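Local coordinates for anthrone oxidase-like protein (Streptomyces ambofaciens, PDB 5F9P) that probably acts as an oxygenase that cleaves a C-C bond during oxidative ring-B opening in atypical angucycline biosynthesis, at residues A38-W43 and E70-G75; I61-R64 and D68-K71; Q146-Q151 and D198-A203; S4-H9 and G110-I115. All coordinates share one frame; numbering follows the deposited sequence.

Contact 1: residues A38-W43 and E70-G75; sequences ATYEGW and EKRYAG
Each oxygen of the Glu41 carboxylate faces a different cation, both at long range. Its OE1 makes a long salt bridge of 3.9 Å to Lys71 NZ, and its OE2 makes a weak, long ion pair with Arg64 NH2. Both pairings lie at the surface of the eight-stranded antiparallel beta-barrel, where the loop after helix 21-37 meets helix 66-74.

Most of the contact area belongs to Tyr40 and Arg72. Arg72 runs extended from CG to NE and passes over one face of the Tyr40 ring. Arg72 CD sits 3.8 Å from the centroid of the Tyr40 ring and 14° off the ring normal, a CH-pi contact. Beyond it, Arg72 NH1 comes to 3.2 Å from Tyr40 CZ. Arg72 NH1 and Tyr40 OH are 2.7 Å apart, but the angle is poor and this is not a hydrogen bond. The guanidinium is tilted 38° from the ring. Tyr40 CG stands beside the backbone N (chi1 -45°), which presents the ring to the helix. Ile34 of helix 21-37 touches both side chains, joining the two helices through this pair.

Tyr40 also begins a type II beta turn that leads into strand 43-51. Gly42 takes the turn's positive phi. The turn is closed by Trp43 N, which donates to Tyr40 O at 3.1 Å.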
# COMPACT_ATOMS: atom_id res chain seq x y z
N ALA A 38 -11.98 10.69 -11.12
CA ALA A 38 -11.18 11.57 -10.27
C ALA A 38 -10.66 12.83 -10.98
O ALA A 38 -9.88 12.73 -11.94
CB ALA A 38 -10.01 10.80 -9.65
N THR A 39 -11.07 13.99 -10.47
CA THR A 39 -10.56 15.29 -10.92
C THR A 39 -10.25 16.24 -9.74
O THR A 39 -10.09 17.44 -9.92
CB THR A 39 -11.57 16.00 -11.88
OG1 THR A 39 -12.80 16.23 -11.19
CG2 THR A 39 -11.86 15.13 -13.09
N TYR A 40 -10.16 15.69 -8.53
CA TYR A 40 -9.88 16.50 -7.35
C TYR A 40 -8.63 17.33 -7.50
O TYR A 40 -7.60 16.84 -7.96
CB TYR A 40 -9.69 15.62 -6.11
CG TYR A 40 -10.72 14.53 -5.97
CD1 TYR A 40 -11.99 14.81 -5.48
CD2 TYR A 40 -10.41 13.23 -6.33
CE1 TYR A 40 -12.93 13.82 -5.36
CE2 TYR A 40 -11.34 12.23 -6.19
CZ TYR A 40 -12.60 12.52 -5.71
OH TYR A 40 -13.52 11.51 -5.60
N GLU A 41 -8.70 18.58 -7.07
CA GLU A 41 -7.51 19.41 -7.02
C GLU A 41 -6.47 18.70 -6.14
O GLU A 41 -6.79 18.23 -5.04
CB GLU A 41 -7.83 20.80 -6.45
CG GLU A 41 -6.64 21.77 -6.48
CD GLU A 41 -6.99 23.16 -5.94
OE1 GLU A 41 -8.03 23.30 -5.25
OE2 GLU A 41 -6.23 24.11 -6.22
N GLY A 42 -5.24 18.60 -6.64
CA GLY A 42 -4.17 17.99 -5.88
C GLY A 42 -4.04 16.48 -6.03
O GLY A 42 -3.02 15.90 -5.65
N TRP A 43 -5.08 15.83 -6.55
CA TRP A 43 -5.02 14.38 -6.75
C TRP A 43 -4.04 14.04 -7.86
O TRP A 43 -4.14 14.57 -8.97
CB TRP A 43 -6.41 13.81 -7.08
CG TRP A 43 -6.35 12.35 -7.47
CD1 TRP A 43 -6.16 11.29 -6.63
CD2 TRP A 43 -6.46 11.81 -8.79
NE1 TRP A 43 -6.17 10.11 -7.36
CE2 TRP A 43 -6.34 10.41 -8.68
CE3 TRP A 43 -6.66 12.37 -10.05
CZ2 TRP A 43 -6.40 9.56 -9.79
CZ3 TRP A 43 -6.72 11.53 -11.16
CH2 TRP A 43 -6.60 10.14 -11.02
N GLU A 70 -8.22 16.55 2.27
CA GLU A 70 -9.33 16.88 3.16
C GLU A 70 -10.52 17.45 2.38
O GLU A 70 -11.67 17.21 2.73
CB GLU A 70 -8.88 17.85 4.26
CG GLU A 70 -7.95 17.21 5.29
CD GLU A 70 -8.59 16.00 5.97
OE1 GLU A 70 -9.83 15.90 5.94
OE2 GLU A 70 -7.84 15.15 6.52
N LYS A 71 -10.22 18.22 1.34
CA LYS A 71 -11.26 18.75 0.46
C LYS A 71 -12.05 17.61 -0.14
O LYS A 71 -13.27 17.68 -0.26
CB LYS A 71 -10.62 19.60 -0.65
CG LYS A 71 -11.53 20.66 -1.26
CD LYS A 71 -10.68 21.77 -1.89
CE LYS A 71 -9.76 22.42 -0.84
NZ LYS A 71 -8.60 23.15 -1.43
N ARG A 72 -11.36 16.54 -0.53
CA ARG A 72 -12.07 15.37 -1.02
C ARG A 72 -12.95 14.72 0.06
O ARG A 72 -14.10 14.34 -0.19
CB ARG A 72 -11.10 14.34 -1.58
CG ARG A 72 -11.71 12.95 -1.64
CD ARG A 72 -10.84 12.03 -2.42
NE ARG A 72 -11.24 10.65 -2.29
CZ ARG A 72 -12.46 10.20 -2.55
NH1 ARG A 72 -13.41 11.05 -2.93
NH2 ARG A 72 -12.73 8.91 -2.42
N TYR A 73 -12.40 14.61 1.27
CA TYR A 73 -13.13 14.01 2.39
C TYR A 73 -14.37 14.83 2.72
O TYR A 73 -15.34 14.32 3.27
CB TYR A 73 -12.25 13.93 3.64
CG TYR A 73 -11.23 12.82 3.64
CD1 TYR A 73 -11.30 11.75 2.76
CD2 TYR A 73 -10.18 12.84 4.55
CE1 TYR A 73 -10.35 10.73 2.78
CE2 TYR A 73 -9.23 11.83 4.58
CZ TYR A 73 -9.32 10.78 3.70
OH TYR A 73 -8.36 9.77 3.74
N ALA A 74 -14.33 16.12 2.39
CA ALA A 74 -15.46 17.01 2.71
C ALA A 74 -16.52 16.99 1.61
O ALA A 74 -17.61 17.52 1.80
CB ALA A 74 -14.96 18.44 2.96
N GLY A 75 -16.19 16.37 0.48
CA GLY A 75 -17.13 16.25 -0.64
C GLY A 75 -18.34 15.40 -0.30
O GLY A 75 -18.24 14.48 0.51

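Contact 2: residues I61-R64 and D68-K71; sequences IQWR and DLEK
The CD1 methyl of Leu69 lies over one face of the Trp63 indole. Leu69 CD1 is 3.7 Å from the centroid of the Trp63 five-membered ring, 25° off the normal, in a CH-pi contact. The nearest ring atom is Trp63 NE1, 3.4 Å from Leu69 CD1. The two side chains cross at about a right angle. At the six-membered end of the indole, Trp63 CE3 meets Asp68 CB at 3.8 Å, and Trp63 CZ3 approaches Asp68 O at 3.7 Å. Trp43 packs edge-to-face with the same indole, so the aromatic group is buried between strand neighbours and the helix.

Asp68 turns its carboxylate to Arg64. The guanidinium grips it side-on with two nitrogens. Arg64 NE donates to Asp68 OD2 at 2.9 Å, and Arg64 NH2 donates to Asp68 OD1 at 3.0 Å. Both bonds are nearly straight, and both oxygens are met on their syn side. The acceptors lie in the guanidinium plane, but the carboxylate is turned 35° from it. A bend at chi3 (51°) folds the end of Arg64 back to the acid. Asp68 OD2 has a second, weak partner in Ser65 OG. The paired bonds should fix the rotation of both groups, and the arginine probably stabilises the charged form of the acid.

Arg64 and Asp68 thus bracket the short turn from strand 56-63 into helix 66-74. The arrangement is the strand-to-helix corner of a split beta-alpha-beta crossover (strand 56-63, helices, strand 92-105) in one ferredoxin-like half of the eight-stranded barrel.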
# COMPACT_ATOMS: atom_id res chain seq x y z
N ILE A 61 -2.52 5.77 -3.31
CA ILE A 61 -2.94 7.07 -3.85
C ILE A 61 -1.95 8.19 -3.55
O ILE A 61 -1.48 8.32 -2.41
CB ILE A 61 -4.32 7.49 -3.30
CG1 ILE A 61 -5.34 6.35 -3.51
CG2 ILE A 61 -4.80 8.80 -3.94
CD1 ILE A 61 -6.71 6.62 -2.90
N GLN A 62 -1.64 9.00 -4.56
CA GLN A 62 -0.76 10.15 -4.38
C GLN A 62 -1.52 11.47 -4.39
O GLN A 62 -2.33 11.72 -5.28
CB GLN A 62 0.33 10.13 -5.45
CG GLN A 62 1.21 8.91 -5.36
CD GLN A 62 2.22 8.83 -6.47
OE1 GLN A 62 1.90 9.09 -7.63
NE2 GLN A 62 3.46 8.48 -6.12
N TRP A 63 -1.25 12.31 -3.39
CA TRP A 63 -1.93 13.59 -3.20
C TRP A 63 -0.88 14.68 -3.01
O TRP A 63 0.11 14.48 -2.32
CB TRP A 63 -2.84 13.56 -1.96
CG TRP A 63 -4.17 12.89 -2.14
CD1 TRP A 63 -4.49 11.60 -1.84
CD2 TRP A 63 -5.38 13.49 -2.65
NE1 TRP A 63 -5.81 11.36 -2.14
CE2 TRP A 63 -6.38 12.50 -2.64
CE3 TRP A 63 -5.70 14.77 -3.13
CZ2 TRP A 63 -7.68 12.74 -3.08
CZ3 TRP A 63 -6.99 15.01 -3.56
CH2 TRP A 63 -7.97 14.00 -3.53
N ARG A 64 -1.09 15.84 -3.63
CA ARG A 64 -0.14 16.95 -3.50
C ARG A 64 0.06 17.33 -2.02
O ARG A 64 1.18 17.51 -1.58
CB ARG A 64 -0.61 18.15 -4.32
CG ARG A 64 0.34 19.32 -4.30
CD ARG A 64 -0.20 20.49 -5.11
NE ARG A 64 -1.58 20.83 -4.74
CZ ARG A 64 -2.32 21.73 -5.38
NH1 ARG A 64 -1.82 22.39 -6.42
NH2 ARG A 64 -3.56 21.97 -4.98
N ASP A 68 -5.44 19.19 0.18
CA ASP A 68 -6.18 18.70 -0.98
C ASP A 68 -7.00 17.46 -0.63
O ASP A 68 -8.16 17.35 -1.01
CB ASP A 68 -5.22 18.38 -2.13
CG ASP A 68 -4.44 19.60 -2.58
OD1 ASP A 68 -5.06 20.67 -2.76
OD2 ASP A 68 -3.21 19.49 -2.77
N LEU A 69 -6.39 16.52 0.08
CA LEU A 69 -7.10 15.31 0.51
C LEU A 69 -8.35 15.61 1.34
O LEU A 69 -9.39 14.98 1.16
CB LEU A 69 -6.18 14.42 1.33
CG LEU A 69 -6.86 13.19 1.94
CD1 LEU A 69 -7.29 12.25 0.83
CD2 LEU A 69 -5.93 12.49 2.95
N GLU A 70 -8.22 16.55 2.27
CA GLU A 70 -9.33 16.88 3.16
C GLU A 70 -10.52 17.45 2.38
O GLU A 70 -11.67 17.21 2.73
CB GLU A 70 -8.88 17.85 4.26
CG GLU A 70 -7.95 17.21 5.29
CD GLU A 70 -8.59 16.00 5.97
OE1 GLU A 70 -9.83 15.90 5.94
OE2 GLU A 70 -7.84 15.15 6.52
N LYS A 71 -10.22 18.22 1.34
CA LYS A 71 -11.26 18.75 0.46
C LYS A 71 -12.05 17.61 -0.14
O LYS A 71 -13.27 17.68 -0.26
CB LYS A 71 -10.62 19.60 -0.65
CG LYS A 71 -11.53 20.66 -1.26
CD LYS A 71 -10.68 21.77 -1.89
CE LYS A 71 -9.76 22.42 -0.84
NZ LYS A 71 -8.60 23.15 -1.43

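Contact 3: residues Q146-Q151 and D198-A203; sequences QAFLAQ and DEARKA
The Phe148 ring, on the 3-10 segment 147-151, packs on Ala200 and Arg201 in the first turn of helix 199-211, whose N-cap is Asp198. The segment belongs to an antibiotic biosynthesis monooxygenase domain, of the clan of dimeric alpha/beta barrels, here closed within a single chain. The far end of the ring does most of the touching: Phe148 CZ lies 3.3 Å from Arg201 CB, and Phe148 CE1 lies 3.4 Å from Arg201 CA. Arg201 N lies over one ring face. Nearer the root, Phe148 CD1 meets Ala200 CB at 4.0 Å. With chi1 near +69° the ring is tucked over its own backbone and directed at the helix.

The polar end of Arg201 takes no part in this packing. Its chain is extended and leads the guanidinium away to helix 183-190, where NH1 donates to Tyr189 O and NH2 to Arg190 O. Arg201 also makes a cation-pi contact with Tyr189. Phe148 touches Tyr189 too, so the aromatic wedge links the 3-10 segment with two helices.

Two polar bonds brace the helix start itself. Lys202 NZ forms a salt bridge with Glu199 OE2 at 2.6 Å, on the side turned from the phenyl ring, and also bonds Pro194 O. At the cap, Asp198 OD1 accepts from Ala200 N at 2.9 Å through its anti lone pair.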
# COMPACT_ATOMS: atom_id res chain seq x y z
N GLN A 146 17.08 -3.75 5.77
CA GLN A 146 16.83 -4.82 4.82
C GLN A 146 17.48 -4.62 3.45
O GLN A 146 16.95 -5.04 2.42
CB GLN A 146 15.34 -5.09 4.69
CG GLN A 146 14.69 -5.45 6.02
CD GLN A 146 13.32 -6.09 5.85
OE1 GLN A 146 13.16 -7.29 6.04
NE2 GLN A 146 12.33 -5.28 5.49
N ALA A 147 18.65 -4.00 3.43
CA ALA A 147 19.40 -3.85 2.19
C ALA A 147 19.63 -5.22 1.53
O ALA A 147 19.73 -5.31 0.31
CB ALA A 147 20.73 -3.14 2.45
N PHE A 148 19.68 -6.28 2.33
CA PHE A 148 19.95 -7.62 1.78
C PHE A 148 18.90 -8.04 0.76
O PHE A 148 19.15 -8.91 -0.07
CB PHE A 148 19.99 -8.67 2.90
CG PHE A 148 18.65 -8.92 3.53
CD1 PHE A 148 18.24 -8.17 4.62
CD2 PHE A 148 17.79 -9.87 3.00
CE1 PHE A 148 16.98 -8.38 5.19
CE2 PHE A 148 16.54 -10.08 3.56
CZ PHE A 148 16.13 -9.34 4.66
N LEU A 149 17.71 -7.45 0.83
CA LEU A 149 16.61 -7.86 -0.04
C LEU A 149 16.99 -7.76 -1.52
O LEU A 149 16.59 -8.60 -2.32
CB LEU A 149 15.36 -7.02 0.22
CG LEU A 149 14.50 -7.31 1.46
CD1 LEU A 149 13.46 -6.21 1.60
CD2 LEU A 149 13.84 -8.69 1.36
N ALA A 150 17.77 -6.74 -1.86
CA ALA A 150 18.14 -6.50 -3.26
C ALA A 150 18.86 -7.69 -3.89
O ALA A 150 18.91 -7.79 -5.12
CB ALA A 150 19.00 -5.24 -3.37
N GLN A 151 19.40 -8.59 -3.07
CA GLN A 151 20.07 -9.77 -3.61
C GLN A 151 19.24 -11.04 -3.45
O GLN A 151 19.69 -12.12 -3.81
CB GLN A 151 21.47 -9.92 -3.02
CG GLN A 151 22.49 -8.92 -3.57
CD GLN A 151 22.34 -7.54 -2.96
OE1 GLN A 151 22.35 -6.52 -3.67
NE2 GLN A 151 22.22 -7.49 -1.64
N ASP A 198 19.11 -15.02 5.67
CA ASP A 198 20.24 -14.13 5.95
C ASP A 198 20.18 -13.66 7.42
O ASP A 198 19.10 -13.45 7.95
CB ASP A 198 20.17 -12.91 5.03
CG ASP A 198 21.51 -12.24 4.85
OD1 ASP A 198 22.01 -11.60 5.82
OD2 ASP A 198 22.07 -12.37 3.74
N GLU A 199 21.33 -13.50 8.06
CA GLU A 199 21.33 -13.05 9.45
C GLU A 199 20.85 -11.61 9.56
O GLU A 199 20.29 -11.20 10.57
CB GLU A 199 22.70 -13.25 10.11
CG GLU A 199 23.07 -14.74 10.34
CD GLU A 199 22.13 -15.43 11.33
OE1 GLU A 199 21.93 -14.84 12.42
OE2 GLU A 199 21.59 -16.54 11.04
N ALA A 200 21.06 -10.83 8.50
CA ALA A 200 20.54 -9.46 8.44
C ALA A 200 19.01 -9.47 8.38
O ALA A 200 18.35 -8.56 8.91
CB ALA A 200 21.15 -8.71 7.26
N ARG A 201 18.43 -10.50 7.76
CA ARG A 201 16.97 -10.64 7.79
C ARG A 201 16.47 -10.87 9.21
O ARG A 201 15.55 -10.20 9.66
CB ARG A 201 16.47 -11.75 6.87
CG ARG A 201 15.01 -12.14 7.13
CD ARG A 201 14.54 -13.23 6.20
NE ARG A 201 13.16 -13.64 6.49
CZ ARG A 201 12.46 -14.50 5.75
NH1 ARG A 201 13.03 -15.04 4.67
NH2 ARG A 201 11.21 -14.80 6.07
N LYS A 202 17.09 -11.82 9.90
CA LYS A 202 16.72 -12.13 11.29
C LYS A 202 16.82 -10.91 12.21
O LYS A 202 16.01 -10.72 13.11
CB LYS A 202 17.60 -13.26 11.84
CG LYS A 202 17.58 -14.54 11.01
CD LYS A 202 18.49 -15.60 11.63
CE LYS A 202 18.45 -16.91 10.87
NZ LYS A 202 19.43 -17.91 11.41
N ALA A 203 17.84 -10.09 11.97
CA ALA A 203 18.04 -8.90 12.78
C ALA A 203 16.95 -7.88 12.49
O ALA A 203 16.38 -7.30 13.40
CB ALA A 203 19.42 -8.30 12.51

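Contact 4: residues S4-H9 and G110-I115; sequences SAEDKH and GGKIEI
This is a sparse, partly buried contact between Ser4 and Glu6 on one side and Lys112 on the other, just beyond the two-stranded sheet of 2-3 and 113-114. The backbones come close where that small sheet ends, with Ser4 CA and Lys112 CA 5.1 Å apart. Ile3 and Ile113 are hydrogen-bonded through their backbones next door.

The Lys112 chain runs alongside Ser4, with Lys112 CG 4.0 Å from Ser4 CB. A bend at its last torsion (chi4 -64°) brings the ammonium back over the serine, so that Lys112 NZ is 3.9 Å from Ser4 CB. The same NZ makes a long salt bridge of 3.7 Å to Glu6 OE1. Glu6 is bent at chi2, and the two charged chains cross at about a right angle. At this length, and between two exposed side chains, the pairing is probably weak.

The loop 4-9 is braced by its own bonds. Asp7 reaches back and holds Ser4 twice. Ser4 N donates to Asp7 OD2 at 3.2 Å, and Ser4 OG donates to Asp7 OD1 at 3.0 Å. Both donors stand above the carboxylate plane, 56° and 64° out of it. Ser4 OG also accepts a weak bond from Glu6 N, an ST turn. The backbone bond from Asp7 N to Ser4 O closes the turn. The result is a type I beta turn from Ser4 to Asp7, braced by its own serine and aspartate, which leads from the short N-terminal strand toward barrel strand 10-17.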
# COMPACT_ATOMS: atom_id res chain seq x y z
N SER A 4 9.15 7.59 -4.76
CA SER A 4 10.53 7.85 -4.36
C SER A 4 10.63 8.46 -2.96
O SER A 4 9.74 9.19 -2.52
CB SER A 4 11.22 8.77 -5.36
OG SER A 4 10.99 10.12 -5.02
N ALA A 5 11.74 8.20 -2.28
CA ALA A 5 11.94 8.75 -0.94
C ALA A 5 11.96 10.28 -0.91
O ALA A 5 11.71 10.89 0.14
CB ALA A 5 13.21 8.19 -0.32
N GLU A 6 12.24 10.91 -2.05
CA GLU A 6 12.25 12.37 -2.12
C GLU A 6 10.86 12.97 -2.35
O GLU A 6 10.70 14.19 -2.37
CB GLU A 6 13.21 12.86 -3.20
CG GLU A 6 14.65 12.42 -3.00
CD GLU A 6 14.90 11.03 -3.54
OE1 GLU A 6 14.14 10.58 -4.43
OE2 GLU A 6 15.86 10.38 -3.08
N ASP A 7 9.86 12.10 -2.50
CA ASP A 7 8.48 12.56 -2.64
C ASP A 7 8.14 13.56 -1.55
O ASP A 7 8.36 13.29 -0.37
CB ASP A 7 7.50 11.37 -2.56
CG ASP A 7 7.46 10.54 -3.84
OD1 ASP A 7 8.09 10.97 -4.84
OD2 ASP A 7 6.78 9.48 -3.85
N LYS A 8 7.61 14.72 -1.93
CA LYS A 8 7.21 15.72 -0.96
C LYS A 8 5.70 15.75 -0.77
O LYS A 8 5.18 16.44 0.10
CB LYS A 8 7.72 17.11 -1.37
CG LYS A 8 9.22 17.31 -1.16
CD LYS A 8 9.60 18.79 -1.09
CE LYS A 8 9.31 19.54 -2.39
NZ LYS A 8 9.70 20.98 -2.35
N HIS A 9 4.99 14.98 -1.60
CA HIS A 9 3.55 14.89 -1.51
C HIS A 9 3.11 13.83 -0.49
O HIS A 9 3.94 13.14 0.11
CB HIS A 9 2.98 14.57 -2.89
CG HIS A 9 3.57 13.34 -3.50
ND1 HIS A 9 4.62 13.38 -4.39
CD2 HIS A 9 3.28 12.03 -3.32
CE1 HIS A 9 4.94 12.15 -4.75
NE2 HIS A 9 4.14 11.31 -4.11
N GLY A 110 17.89 3.01 -2.71
CA GLY A 110 17.10 4.22 -2.88
C GLY A 110 16.63 4.46 -4.31
O GLY A 110 16.37 5.60 -4.70
N GLY A 111 16.52 3.40 -5.11
CA GLY A 111 16.07 3.53 -6.49
C GLY A 111 14.60 3.88 -6.54
O GLY A 111 13.86 3.60 -5.59
N LYS A 112 14.15 4.49 -7.64
CA LYS A 112 12.73 4.82 -7.77
C LYS A 112 11.89 3.59 -8.10
O LYS A 112 12.34 2.66 -8.78
CB LYS A 112 12.49 5.92 -8.81
CG LYS A 112 13.21 7.23 -8.51
CD LYS A 112 12.79 8.34 -9.47
CE LYS A 112 13.71 9.56 -9.39
NZ LYS A 112 13.66 10.25 -8.06
N ILE A 113 10.66 3.60 -7.63
CA ILE A 113 9.80 2.45 -7.74
C ILE A 113 8.61 2.81 -8.62
O ILE A 113 8.06 3.90 -8.51
CB ILE A 113 9.38 2.00 -6.33
CG1 ILE A 113 10.62 1.41 -5.63
CG2 ILE A 113 8.22 1.04 -6.39
CD1 ILE A 113 10.46 1.13 -4.15
N GLU A 114 8.26 1.91 -9.52
CA GLU A 114 7.10 2.11 -10.37
C GLU A 114 6.04 1.08 -10.06
O GLU A 114 6.33 -0.11 -9.94
CB GLU A 114 7.49 2.00 -11.84
CG GLU A 114 6.31 2.26 -12.77
CD GLU A 114 6.71 2.40 -14.23
OE1 GLU A 114 7.86 2.04 -14.59
OE2 GLU A 114 5.86 2.86 -15.03
N ILE A 115 4.79 1.53 -9.96
CA ILE A 115 3.67 0.63 -9.77
C ILE A 115 2.66 0.77 -10.92
O ILE A 115 2.47 1.86 -11.45
CB ILE A 115 2.98 0.88 -8.41
CG1 ILE A 115 2.44 2.32 -8.33
CG2 ILE A 115 3.96 0.59 -7.28
CD1 ILE A 115 1.48 2.56 -7.15

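From the N terminus, contact 4 opens first, at residues 4-9, and closes about a hundred residues later at 110-115. It joins the N-terminal loop to the strand 113-114 region. Contacts 1 and 2 lie within that span, and contact 2 lies within contact 1. They fasten helix 66-74 to the loop after helix 21-37 and to the end of strand 56-63. They touch: Gly42 O and Arg64 N are 2.8 Å apart, a probable hydrogen bond. Contact 2 also abuts contact 4 at His9. Contact 3 follows in series, joining the 3-10 segment before strand 155-167 to helix 199-211. Its centre is about 39 Å from that of contact 1.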